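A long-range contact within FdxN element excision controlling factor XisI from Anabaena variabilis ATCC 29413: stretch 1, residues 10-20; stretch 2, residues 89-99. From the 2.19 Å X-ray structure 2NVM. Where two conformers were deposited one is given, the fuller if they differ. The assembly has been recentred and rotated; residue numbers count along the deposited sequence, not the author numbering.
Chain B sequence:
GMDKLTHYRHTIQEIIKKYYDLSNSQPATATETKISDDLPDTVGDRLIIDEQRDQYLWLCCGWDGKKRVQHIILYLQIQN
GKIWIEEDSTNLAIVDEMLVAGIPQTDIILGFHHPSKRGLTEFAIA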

ATOM      1  N   HIS B  10       6.966   3.231 -15.594  1.00 51.33           N
ATOM      2  CA  HIS B  10       5.942   2.960 -16.629  1.00 51.49           C
ATOM      3  C   HIS B  10       5.611   1.469 -16.713  1.00 49.96           C
ATOM      4  O   HIS B  10       4.430   1.105 -16.718  1.00 49.49           O
ATOM      5  CB  HIS B  10       6.418   3.493 -17.998  1.00 52.32           C
ATOM      6  CG  HIS B  10       5.506   3.175 -19.151  1.00 56.69           C
ATOM      7  ND1 HIS B  10       4.361   3.897 -19.424  1.00 66.91           N
ATOM      8  CD2 HIS B  10       5.607   2.245 -20.135  1.00 62.82           C
ATOM      9  CE1 HIS B  10       3.781   3.408 -20.509  1.00 62.12           C
ATOM     10  NE2 HIS B  10       4.518   2.408 -20.962  1.00 61.51           N
ATOM     11  N   THR B  11       6.658   0.636 -16.728  1.00 48.16           N
ATOM     12  CA  THR B  11       6.533  -0.823 -16.821  1.00 47.06           C
ATOM     13  C   THR B  11       5.735  -1.409 -15.658  1.00 45.96           C
ATOM     14  O   THR B  11       4.724  -2.071 -15.880  1.00 45.72           O
ATOM     15  CB  THR B  11       7.938  -1.521 -16.904  1.00 46.06           C
ATOM     16  OG1 THR B  11       8.633  -1.049 -18.056  1.00 45.92           O
ATOM     17  CG2 THR B  11       7.833  -3.049 -17.014  1.00 48.03           C
ATOM     18  N   ILE B  12       6.145  -1.098 -14.435  1.00 47.66           N
ATOM     19  CA  ILE B  12       5.491  -1.677 -13.254  1.00 50.82           C
ATOM     20  C   ILE B  12       4.069  -1.084 -13.038  1.00 49.95           C
ATOM     21  O   ILE B  12       3.197  -1.802 -12.556  1.00 50.62           O
ATOM     22  CB  ILE B  12       6.471  -1.844 -11.984  1.00 52.87           C
ATOM     23  CG1 ILE B  12       6.353  -0.745 -10.966  1.00 52.92           C
ATOM     24  CG2 ILE B  12       7.901  -2.216 -12.384  1.00 56.80           C
ATOM     25  CD1 ILE B  12       5.142  -0.976 -10.097  1.00 56.38           C
ATOM     26  N   GLN B  13       3.824   0.172 -13.430  1.00 49.68           N
ATOM     27  CA  GLN B  13       2.468   0.761 -13.359  1.00 52.58           C
ATOM     28  C   GLN B  13       1.521   0.099 -14.369  1.00 53.07           C
ATOM     29  O   GLN B  13       0.367  -0.182 -14.039  1.00 53.22           O
ATOM     30  CB  GLN B  13       2.492   2.276 -13.539  1.00 53.06           C
ATOM     31  CG  GLN B  13       3.111   2.958 -12.329  1.00 57.05           C
ATOM     32  CD  GLN B  13       3.278   4.439 -12.519  1.00 56.99           C
ATOM     33  OE1 GLN B  13       4.410   4.946 -12.585  1.00 62.37           O
ATOM     34  NE2 GLN B  13       2.153   5.148 -12.656  1.00 55.98           N
ATOM     35  N   GLU B  14       2.035  -0.169 -15.575  1.00 52.41           N
ATOM     36  CA  GLU B  14       1.300  -0.860 -16.629  1.00 52.40           C
ATOM     37  C   GLU B  14       1.018  -2.310 -16.185  1.00 50.00           C
ATOM     38  O   GLU B  14      -0.078  -2.800 -16.409  1.00 49.21           O
ATOM     39  CB  GLU B  14       2.104  -0.832 -17.945  1.00 52.93           C
ATOM     40  CG  GLU B  14       1.358  -1.252 -19.209  1.00 55.91           C
ATOM     41  CD  GLU B  14       2.254  -1.286 -20.472  1.00 58.39           C
ATOM     42  OE1 GLU B  14       1.703  -1.116 -21.586  1.00 63.79           O
ATOM     43  OE2 GLU B  14       3.499  -1.473 -20.361  1.00 67.89           O
ATOM     44  N   ILE B  15       1.998  -2.973 -15.551  1.00 50.74           N
ATOM     45  CA  ILE B  15       1.835  -4.356 -15.056  1.00 52.21           C
ATOM     46  C   ILE B  15       0.780  -4.448 -13.930  1.00 53.30           C
ATOM     47  O   ILE B  15      -0.152  -5.259 -14.022  1.00 52.40           O
ATOM     48  CB  ILE B  15       3.198  -4.973 -14.575  1.00 52.90           C
ATOM     49  CG1 ILE B  15       4.112  -5.287 -15.764  1.00 51.63           C
ATOM     50  CG2 ILE B  15       3.000  -6.286 -13.793  1.00 52.00           C
ATOM     51  CD1 ILE B  15       5.565  -5.566 -15.352  1.00 50.74           C
ATOM     52  N   ILE B  16       0.926  -3.610 -12.901  1.00 53.12           N
ATOM     53  CA  ILE B  16       0.012  -3.622 -11.733  1.00 55.46           C
ATOM     54  C   ILE B  16      -1.458  -3.362 -12.158  1.00 56.17           C
ATOM     55  O   ILE B  16      -2.350  -4.117 -11.758  1.00 55.29           O
ATOM     56  CB  ILE B  16       0.534  -2.720 -10.540  1.00 55.01           C
ATOM     57  CG1 ILE B  16      -0.082  -3.180  -9.204  1.00 59.48           C
ATOM     58  CG2 ILE B  16       0.316  -1.227 -10.816  1.00 53.38           C
ATOM     59  CD1 ILE B  16       0.389  -2.400  -7.966  1.00 57.34           C
ATOM     60  N   LYS B  17      -1.670  -2.382 -13.048  1.00 57.78           N
ATOM     61  CA  LYS B  17      -3.002  -2.073 -13.598  1.00 61.16           C
ATOM     62  C   LYS B  17      -3.569  -3.204 -14.455  1.00 62.49           C
ATOM     63  O   LYS B  17      -4.781  -3.423 -14.418  1.00 65.20           O
ATOM     64  CB  LYS B  17      -3.008  -0.762 -14.403  1.00 62.46           C
ATOM     65  CG  LYS B  17      -2.797   0.483 -13.550  1.00 66.27           C
ATOM     66  CD  LYS B  17      -2.718   1.746 -14.413  1.00 66.75           C
ATOM     67  CE  LYS B  17      -2.435   2.996 -13.569  1.00 71.70           C
ATOM     68  NZ  LYS B  17      -2.405   4.227 -14.409  1.00 73.62           N
ATOM     69  N   LYS B  18      -2.707  -3.907 -15.210  1.00 61.97           N
ATOM     70  CA  LYS B  18      -3.113  -5.044 -16.067  1.00 62.34           C
ATOM     71  C   LYS B  18      -3.743  -6.145 -15.226  1.00 62.83           C
ATOM     72  O   LYS B  18      -4.890  -6.497 -15.466  1.00 64.32           O
ATOM     73  CB  LYS B  18      -1.932  -5.597 -16.911  1.00 62.84           C
ATOM     74  CG  LYS B  18      -2.231  -6.832 -17.777  1.00 60.66           C
ATOM     75  CD  LYS B  18      -1.085  -7.135 -18.745  1.00 63.05           C
ATOM     76  CE  LYS B  18      -1.415  -8.346 -19.644  1.00 65.44           C
ATOM     77  NZ  LYS B  18      -0.499  -8.514 -20.822  1.00 59.71           N
ATOM     78  N   TYR B  19      -2.998  -6.649 -14.239  1.00 64.37           N
ATOM     79  CA  TYR B  19      -3.500  -7.701 -13.326  1.00 65.45           C
ATOM     80  C   TYR B  19      -4.646  -7.255 -12.419  1.00 65.49           C
ATOM     81  O   TYR B  19      -5.470  -8.099 -12.051  1.00 64.92           O
ATOM     82  CB  TYR B  19      -2.370  -8.365 -12.521  1.00 65.40           C
ATOM     83  CG  TYR B  19      -1.474  -9.200 -13.394  1.00 64.31           C
ATOM     84  CD1 TYR B  19      -1.868 -10.493 -13.798  1.00 65.53           C
ATOM     85  CD2 TYR B  19      -0.249  -8.705 -13.855  1.00 63.98           C
ATOM     86  CE1 TYR B  19      -1.042 -11.283 -14.636  1.00 64.07           C
ATOM     87  CE2 TYR B  19       0.582  -9.475 -14.687  1.00 66.71           C
ATOM     88  CZ  TYR B  19       0.186 -10.766 -15.071  1.00 66.81           C
ATOM     89  OH  TYR B  19       1.008 -11.512 -15.885  1.00 69.85           O
ATOM     90  N   TYR B  20      -4.688  -5.960 -12.070  1.00 66.97           N
ATOM     91  CA  TYR B  20      -5.785  -5.367 -11.280  1.00 68.30           C
ATOM     92  C   TYR B  20      -7.081  -5.435 -12.101  1.00 69.41           C
ATOM     93  O   TYR B  20      -8.073  -5.986 -11.623  1.00 69.73           O
ATOM     94  CB  TYR B  20      -5.477  -3.908 -10.878  1.00 69.04           C
ATOM     95  CG  TYR B  20      -6.546  -3.238 -10.030  1.00 68.03           C
ATOM     96  CD1 TYR B  20      -6.543  -3.392  -8.645  1.00 69.20           C
ATOM     97  CD2 TYR B  20      -7.559  -2.446 -10.609  1.00 65.98           C
ATOM     98  CE1 TYR B  20      -7.531  -2.780  -7.824  1.00 69.67           C
ATOM     99  CE2 TYR B  20      -8.557  -1.831  -9.809  1.00 69.63           C
ATOM    100  CZ  TYR B  20      -8.533  -2.001  -8.416  1.00 70.32           C
ATOM    101  OH  TYR B  20      -9.489  -1.400  -7.628  1.00 73.93           O
ATOM    102  N   SER B  89       0.725 -12.314  -6.368  1.00 52.75           N
ATOM    103  CA  SER B  89      -0.460 -13.185  -6.518  1.00 52.93           C
ATOM    104  C   SER B  89      -0.545 -13.939  -7.880  1.00 51.42           C
ATOM    105  O   SER B  89      -1.495 -14.692  -8.101  1.00 48.51           O
ATOM    106  CB  SER B  89      -1.701 -12.291  -6.456  1.00 55.29           C
ATOM    107  OG  SER B  89      -1.639 -11.307  -7.496  1.00 60.09           O
ATOM    108  N   THR B  90       0.429 -13.721  -8.767  1.00 51.38           N
ATOM    109  CA  THR B  90       0.455 -14.266 -10.140  1.00 52.60           C
ATOM    110  C   THR B  90       1.333 -15.495 -10.379  1.00 52.83           C
ATOM    111  O   THR B  90       1.373 -15.968 -11.524  1.00 54.15           O
ATOM    112  CB  THR B  90       0.945 -13.145 -11.118  1.00 51.87           C
ATOM    113  OG1 THR B  90       2.342 -12.874 -10.903  1.00 51.33           O
ATOM    114  CG2 THR B  90       0.136 -11.865 -10.932  1.00 49.73           C
ATOM    115  N   ASN B  91       1.990 -16.007  -9.317  1.00 53.54           N
ATOM    116  CA  ASN B  91       2.917 -17.154  -9.385  0.50 53.61           C
ATOM    117  C   ASN B  91       4.074 -16.820 -10.366  1.00 54.51           C
ATOM    118  O   ASN B  91       4.473 -17.634 -11.213  1.00 52.51           O
ATOM    119  CB  ASN B  91       2.163 -18.462  -9.735  0.50 53.21           C
ATOM    120  CG  ASN B  91       2.952 -19.744  -9.386  0.50 53.13           C
ATOM    121  OD1 ASN B  91       3.706 -19.793  -8.410  0.50 50.70           O
ATOM    122  ND2 ASN B  91       2.732 -20.799 -10.167  0.50 50.82           N
ATOM    123  N   LEU B  92       4.587 -15.585 -10.225  1.00 55.03           N
ATOM    124  CA  LEU B  92       5.668 -15.002 -11.030  1.00 54.98           C
ATOM    125  C   LEU B  92       5.341 -14.674 -12.498  1.00 54.40           C
ATOM    126  O   LEU B  92       6.252 -14.381 -13.260  1.00 54.50           O
ATOM    127  CB  LEU B  92       7.006 -15.782 -10.855  1.00 56.78           C
ATOM    128  CG  LEU B  92       7.582 -15.800  -9.428  1.00 56.08           C
ATOM    129  CD1 LEU B  92       8.851 -16.636  -9.424  1.00 60.03           C
ATOM    130  CD2 LEU B  92       7.858 -14.384  -8.875  1.00 58.30           C
ATOM    131  N   ALA B  93       4.052 -14.647 -12.877  1.00 54.43           N
ATOM    132  CA  ALA B  93       3.635 -14.240 -14.244  1.00 54.05           C
ATOM    133  C   ALA B  93       4.071 -12.788 -14.538  1.00 53.64           C
ATOM    134  O   ALA B  93       4.414 -12.483 -15.672  1.00 53.51           O
ATOM    135  CB  ALA B  93       2.125 -14.398 -14.456  1.00 52.67           C
ATOM    136  N   ILE B  94       4.085 -11.928 -13.507  1.00 53.73           N
ATOM    137  CA  ILE B  94       4.537 -10.526 -13.630  1.00 53.21           C
ATOM    138  C   ILE B  94       6.038 -10.387 -13.964  1.00 52.09           C
ATOM    139  O   ILE B  94       6.424  -9.378 -14.535  1.00 51.43           O
ATOM    140  CB  ILE B  94       4.187  -9.633 -12.377  1.00 54.29           C
ATOM    141  CG1 ILE B  94       4.953 -10.035 -11.108  1.00 54.87           C
ATOM    142  CG2 ILE B  94       2.662  -9.623 -12.103  1.00 54.46           C
ATOM    143  CD1 ILE B  94       4.646  -9.076  -9.945  1.00 52.46           C
ATOM    144  N   VAL B  95       6.867 -11.361 -13.563  1.00 51.02           N
ATOM    145  CA  VAL B  95       8.312 -11.364 -13.880  1.00 51.41           C
ATOM    146  C   VAL B  95       8.535 -11.491 -15.391  1.00 51.39           C
ATOM    147  O   VAL B  95       9.391 -10.796 -15.930  1.00 51.59           O
ATOM    148  CB  VAL B  95       9.107 -12.446 -13.094  1.00 50.75           C
ATOM    149  CG1 VAL B  95      10.496 -12.682 -13.688  1.00 49.85           C
ATOM    150  CG2 VAL B  95       9.194 -12.059 -11.628  1.00 50.33           C
ATOM    151  N   ASP B  96       7.760 -12.366 -16.043  1.00 51.33           N
ATOM    152  CA  ASP B  96       7.801 -12.551 -17.496  1.00 51.38           C
ATOM    153  C   ASP B  96       7.518 -11.232 -18.215  1.00 49.89           C
ATOM    154  O   ASP B  96       8.218 -10.887 -19.163  1.00 48.40           O
ATOM    155  CB  ASP B  96       6.798 -13.622 -17.968  1.00 52.89           C
ATOM    156  CG  ASP B  96       7.181 -15.035 -17.525  1.00 59.61           C
ATOM    157  OD1 ASP B  96       8.341 -15.448 -17.760  1.00 61.82           O
ATOM    158  OD2 ASP B  96       6.301 -15.744 -16.982  1.00 66.11           O
ATOM    159  N   GLU B  97       6.527 -10.486 -17.719  1.00 50.70           N
ATOM    160  CA  GLU B  97       6.179  -9.178 -18.294  1.00 50.11           C
ATOM    161  C   GLU B  97       7.309  -8.147 -18.163  1.00 46.69           C
ATOM    162  O   GLU B  97       7.562  -7.397 -19.111  1.00 45.39           O
ATOM    163  CB  GLU B  97       4.811  -8.699 -17.787  1.00 51.10           C
ATOM    164  CG  GLU B  97       3.703  -9.682 -18.277  1.00 56.08           C
ATOM    165  CD  GLU B  97       2.305  -9.146 -18.211  1.00 54.03           C
ATOM    166  OE1 GLU B  97       2.014  -8.315 -17.334  1.00 73.15           O
ATOM    167  OE2 GLU B  97       1.477  -9.571 -19.042  1.00 61.53           O
HETATM  168  N   MSE B  98       8.035  -8.188 -17.046  1.00 45.14           N
HETATM  169  CA  MSE B  98       9.188  -7.296 -16.810  1.00 47.33           C
HETATM  170  C   MSE B  98      10.366  -7.633 -17.738  1.00 46.41           C
HETATM  171  O   MSE B  98      10.968  -6.717 -18.299  1.00 47.50           O
HETATM  172  CB  MSE B  98       9.645  -7.340 -15.347  1.00 47.57           C
HETATM  173  CG  MSE B  98       8.627  -6.794 -14.363  1.00 50.63           C
HETATM  174 SE   MSE B  98       9.202  -7.122 -12.550  0.75 48.46          SE
HETATM  175  CE  MSE B  98       7.593  -6.570 -11.644  1.00 47.15           C
ATOM    176  N   LEU B  99      10.659  -8.927 -17.909  1.00 45.51           N
ATOM    177  CA  LEU B  99      11.732  -9.397 -18.813  1.00 47.00           C
ATOM    178  C   LEU B  99      11.412  -9.058 -20.272  1.00 45.64           C
ATOM    179  O   LEU B  99      12.318  -8.683 -21.010  1.00 45.00           O
ATOM    180  CB  LEU B  99      12.018 -10.900 -18.655  1.00 47.20           C
ATOM    181  CG  LEU B  99      12.476 -11.361 -17.265  1.00 50.97           C
ATOM    182  CD1 LEU B  99      12.525 -12.873 -17.261  1.00 49.68           C
ATOM    183  CD2 LEU B  99      13.808 -10.760 -16.828  1.00 53.92           C
TER

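Two segments more than seventy residues apart in sequence meet here, their helices at 144°, far closer to antiparallel than to parallel, with axes 10.4 Å apart at closest approach. Thr-11, Ile-15 and Tyr-19, spaced by four, form a stripe along the first helix; it is met by Met-98 and Ile-94 on the partner helix, across from Thr-11 and Ile-15, and by Thr-90, in the turn before Ile-94, across from Tyr-19. Glu-97, Tyr-19 and Ile-15 cover the most surface, and the contact can be read through them.

Glu-97 combines a charged end with a long side chain that lies along the interface. Its CA-to-CB bond points toward the first helix, and the m, t conformation of chi1 and chi2 carries the carboxylate across to Lys-18. There NZ of Lys-18 donates a hydrogen bond to OE2 of Glu-97 at 2.9 Å, forming a salt bridge. Lys-18 is almost fully extended, its four chi angles near 180°, and reaches Glu-97 from an exposed position. The other carboxylate oxygen, OE1 of Glu-97, sits 3.2 Å from CE2 of Tyr-19 and 4.0 Å from CG1 of Ile-15, which places one acidic group against all three side chains.

Tyr-19 packs against Thr-90, Ala-93 and Ile-94. CG2 of Thr-90 lies over one face of its ring, 3.9 Å from the centroid of the Tyr-19 ring and only 16° off the normal, a well-aligned CH-pi contact. OG1 of Thr-90 accepts a hydrogen bond from N of Ile-94 at 3.3 Å, while CG2 of Thr-90 faces the ring. Further round the tyrosine, CE2 of Tyr-19 packs 3.3 Å from CG2 of Ile-94, and OH of Tyr-19 approaches CB of Ala-93 to 3.4 Å. The small alanine side chain meets the far end of the phenol.

Ile-15 supplies the apolar centre. CG2 of Ile-15 meets CG2 of Ile-94 at 3.8 Å, and CD1 of Ile-15 comes within 3.4 Å of CG of Met-98, here selenomethionine. Ile-94 starts sideways and its end leads away, yet its CG2 touches both Ile-15 and Tyr-19; Met-98 also starts sideways, but its end comes nearer.

The rule to extract is a layered one: a buried isoleucine in the middle, an aromatic ring with a threonine methyl over one face, and a glutamate whose carboxylate touches the apolar packing and also forms a salt bridge.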